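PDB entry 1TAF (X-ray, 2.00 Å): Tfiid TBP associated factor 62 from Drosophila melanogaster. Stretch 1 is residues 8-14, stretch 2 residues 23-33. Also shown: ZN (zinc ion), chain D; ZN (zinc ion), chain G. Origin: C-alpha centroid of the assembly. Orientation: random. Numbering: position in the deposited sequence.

Stretch 1, residues 8-14: SAESMKV
Stretch 2 (23-33) SLSDDAAKELA

Where two helices cross steeply, small residues let the backbones come close, while longer side chains reach the partner through the rotamers they adopt. The contact between residues 8-14 and 23-33 of this TFIID subunit illustrates both solutions. The first helix is clear from Ser11 to Val14 and the second runs through residues 26-33; phi lies between -61° and -69° and psi between -27° and -48° from Ala9 to Val14 and from Asp26 to Ala33, with psi -27° at Ala9, -29° at Ser11 and -34° at Met12. The helix axes approach to 7.9 Å with an angle of 105° between their N-to-C directions. Ser8 (-74/153) leads into the first stretch's helical turn; Ser23, Leu24 and Ser25 are extended, with psi between 144° and 154°, and lead into the second helix. The register is set by Ala9 lying near Lys30, CA to CA 4.8 Å, and by Lys13 lying near Leu24, CA to CA 6.5 Å.

The close approach is made by alanines. Ala9 points toward the second helix, its CB 4.1 Å from Ala29 CB and 4.4 Å from Ala33 CB; both of these residues point back toward the first stretch. With so little side chain between them, backbone atoms join the packing: Ala9 O lies 3.6 Å from Ala29 CB, and Ser8 O and Ala9 N each lie 3.7 Å from Ala33 CB.

Met12, one turn on, is buried and takes chi1 m (-55°) and chi2 m (-64°), with chi3 at 97°. This fold lays the chain along the second helix: Met12 CB sits 4.1 Å from Ala29 CB, Met12 CG 3.8 Å from Ala33 CB and 3.3 Å from Ala29 O, and Met12 SD 3.9 Å from Leu32 CB. Ala29 O also accepts the backbone bond from Ala33 N (2.9 Å), so the thioether chain passes over a carbonyl already engaged in its helix. Leu24, with chi1 m (-53°) and chi2 t, brings CD1 to 4.0 Å from Met12 CB and 3.7 Å from Met12 O. Leu32 has an off-well chi1 of -100° and chi2 t.

Lys13 shows how a long side chain can correct an indifferent starting direction. Its CA-to-CB bond points sideways, but chi1 m (-45°) and chi2 m (-83°) turn the chain, and chi3 (-152°) and chi4 (-178°), both t, extend it so that its end comes near Leu24 and Asp26. Lys13 CE passes 3.9 Å from Ala29 CB. The ammonium then donates two hydrogen bonds, Lys13 NZ to Leu24 O at 3.0 Å and Lys13 NZ to Asp26 OD1 at 3.0 Å, the latter within a salt bridge. Asp26 meets it with chi1 m (-66°) and chi2 -22°, its own CA-to-CB bond also being sideways.

Lys30 starts away from the first stretch, yet its m, m, t, m conformation returns the chain, placing Lys30 CD 3.3 Å from Ala9 CB. Before the first helix, Ser8 adopts chi1 p (64°) and Ser8 OG donates to Ser11 OG at 2.8 Å, with Ser11 at chi1 m (-57°).

Asp27 and Glu31 point away from this contact and instead bind zinc ions, through Asp27 OD2 and Glu31 OE2, each 2.0 Å from its ZN.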

# COMPACT_ATOMS: atom_id res chain seq x y z
N SER B 8 5.08 12.31 -21.45
CA SER B 8 6.46 12.78 -21.48
C SER B 8 7.14 12.74 -20.12
O SER B 8 6.47 12.86 -19.08
CB SER B 8 6.53 14.22 -22.01
OG SER B 8 5.87 15.11 -21.13
N ALA B 9 8.46 12.60 -20.13
CA ALA B 9 9.24 12.60 -18.91
C ALA B 9 9.14 13.98 -18.27
O ALA B 9 9.24 14.12 -17.05
CB ALA B 9 10.67 12.29 -19.23
N GLU B 10 8.91 15.01 -19.09
CA GLU B 10 8.78 16.38 -18.61
C GLU B 10 7.57 16.56 -17.68
O GLU B 10 7.64 17.25 -16.66
CB GLU B 10 8.70 17.34 -19.79
CG GLU B 10 8.66 18.80 -19.40
CD GLU B 10 9.85 19.21 -18.55
OE1 GLU B 10 10.97 18.68 -18.77
OE2 GLU B 10 9.66 20.06 -17.65
N SER B 11 6.47 15.88 -18.01
CA SER B 11 5.26 15.93 -17.20
C SER B 11 5.48 15.36 -15.80
O SER B 11 4.81 15.76 -14.86
CB SER B 11 4.14 15.14 -17.89
OG SER B 11 3.90 15.63 -19.19
N MET B 12 6.42 14.43 -15.66
CA MET B 12 6.73 13.82 -14.36
C MET B 12 7.39 14.85 -13.46
O MET B 12 7.22 14.83 -12.25
CB MET B 12 7.68 12.63 -14.54
CG MET B 12 7.20 11.55 -15.50
SD MET B 12 5.70 10.73 -14.96
CE MET B 12 4.45 11.62 -15.86
N LYS B 13 8.17 15.73 -14.08
CA LYS B 13 8.88 16.79 -13.37
C LYS B 13 7.89 17.80 -12.77
O LYS B 13 8.03 18.24 -11.62
CB LYS B 13 9.81 17.52 -14.35
CG LYS B 13 10.63 16.61 -15.27
CD LYS B 13 11.88 16.09 -14.58
CE LYS B 13 12.98 15.82 -15.61
NZ LYS B 13 14.23 15.26 -15.00
N VAL B 14 6.89 18.17 -13.57
CA VAL B 14 5.88 19.12 -13.13
C VAL B 14 5.12 18.54 -11.96
O VAL B 14 4.86 19.24 -10.99
CB VAL B 14 4.89 19.42 -14.27
CG1 VAL B 14 3.70 20.23 -13.75
CG2 VAL B 14 5.62 20.15 -15.39
N SER B 23 13.56 17.60 -7.26
CA SER B 23 13.95 17.24 -8.62
C SER B 23 14.07 15.75 -8.83
O SER B 23 14.34 14.99 -7.89
CB SER B 23 15.30 17.88 -8.97
OG SER B 23 15.25 19.29 -8.87
N LEU B 24 13.87 15.34 -10.08
CA LEU B 24 13.99 13.94 -10.46
C LEU B 24 15.14 13.84 -11.43
O LEU B 24 15.35 14.73 -12.26
CB LEU B 24 12.76 13.44 -11.21
CG LEU B 24 11.38 13.62 -10.63
CD1 LEU B 24 10.34 13.02 -11.59
CD2 LEU B 24 11.33 12.96 -9.27
N SER B 25 15.88 12.74 -11.33
CA SER B 25 16.97 12.47 -12.25
C SER B 25 16.27 12.19 -13.60
O SER B 25 15.10 11.78 -13.62
CB SER B 25 17.72 11.24 -11.78
OG SER B 25 18.18 11.42 -10.44
N ASP B 26 16.95 12.42 -14.71
CA ASP B 26 16.33 12.20 -16.01
C ASP B 26 15.91 10.75 -16.21
O ASP B 26 14.85 10.50 -16.76
CB ASP B 26 17.25 12.63 -17.16
CG ASP B 26 17.50 14.13 -17.18
OD1 ASP B 26 16.68 14.89 -16.61
OD2 ASP B 26 18.52 14.56 -17.76
N ASP B 27 16.73 9.81 -15.75
CA ASP B 27 16.39 8.40 -15.90
C ASP B 27 15.16 8.00 -15.05
O ASP B 27 14.36 7.16 -15.46
CB ASP B 27 17.61 7.49 -15.62
CG ASP B 27 18.26 7.71 -14.23
OD1 ASP B 27 17.77 8.53 -13.41
OD2 ASP B 27 19.29 7.04 -13.97
N ALA B 28 15.01 8.65 -13.89
CA ALA B 28 13.88 8.40 -13.01
C ALA B 28 12.58 8.92 -13.65
O ALA B 28 11.58 8.21 -13.68
CB ALA B 28 14.11 9.05 -11.64
N ALA B 29 12.62 10.13 -14.19
CA ALA B 29 11.45 10.71 -14.86
C ALA B 29 11.05 9.89 -16.09
O ALA B 29 9.86 9.70 -16.33
CB ALA B 29 11.71 12.17 -15.26
N LYS B 30 12.03 9.44 -16.87
CA LYS B 30 11.77 8.63 -18.07
C LYS B 30 11.14 7.30 -17.69
O LYS B 30 10.22 6.81 -18.36
CB LYS B 30 13.06 8.33 -18.85
CG LYS B 30 13.91 9.54 -19.24
CD LYS B 30 13.21 10.47 -20.20
CE LYS B 30 13.98 11.80 -20.36
NZ LYS B 30 14.08 12.58 -19.07
N GLU B 31 11.64 6.69 -16.63
CA GLU B 31 11.11 5.41 -16.19
C GLU B 31 9.65 5.56 -15.78
O GLU B 31 8.81 4.77 -16.17
CB GLU B 31 11.93 4.86 -15.03
CG GLU B 31 11.42 3.52 -14.48
CD GLU B 31 11.59 2.37 -15.46
OE1 GLU B 31 12.34 2.51 -16.45
OE2 GLU B 31 10.96 1.31 -15.25
N LEU B 32 9.37 6.58 -14.97
CA LEU B 32 8.02 6.86 -14.49
C LEU B 32 7.05 7.19 -15.62
O LEU B 32 5.90 6.78 -15.58
CB LEU B 32 8.04 8.03 -13.50
CG LEU B 32 8.00 7.72 -12.01
CD1 LEU B 32 8.06 9.01 -11.26
CD2 LEU B 32 6.72 6.98 -11.67
N ALA B 33 7.51 7.98 -16.59
CA ALA B 33 6.68 8.36 -17.73
C ALA B 33 6.33 7.11 -18.53
O ALA B 33 5.21 6.96 -19.04
CB ALA B 33 7.40 9.36 -18.62
ZN ZN D . 20.20 7.74 -12.31
ZN ZN G . 9.50 0.87 -13.99
O HOH W 1 21.30 9.71 -12.74
O HOH W 2 21.38 6.09 -11.98
O HOH W 3 10.20 0.89 -12.00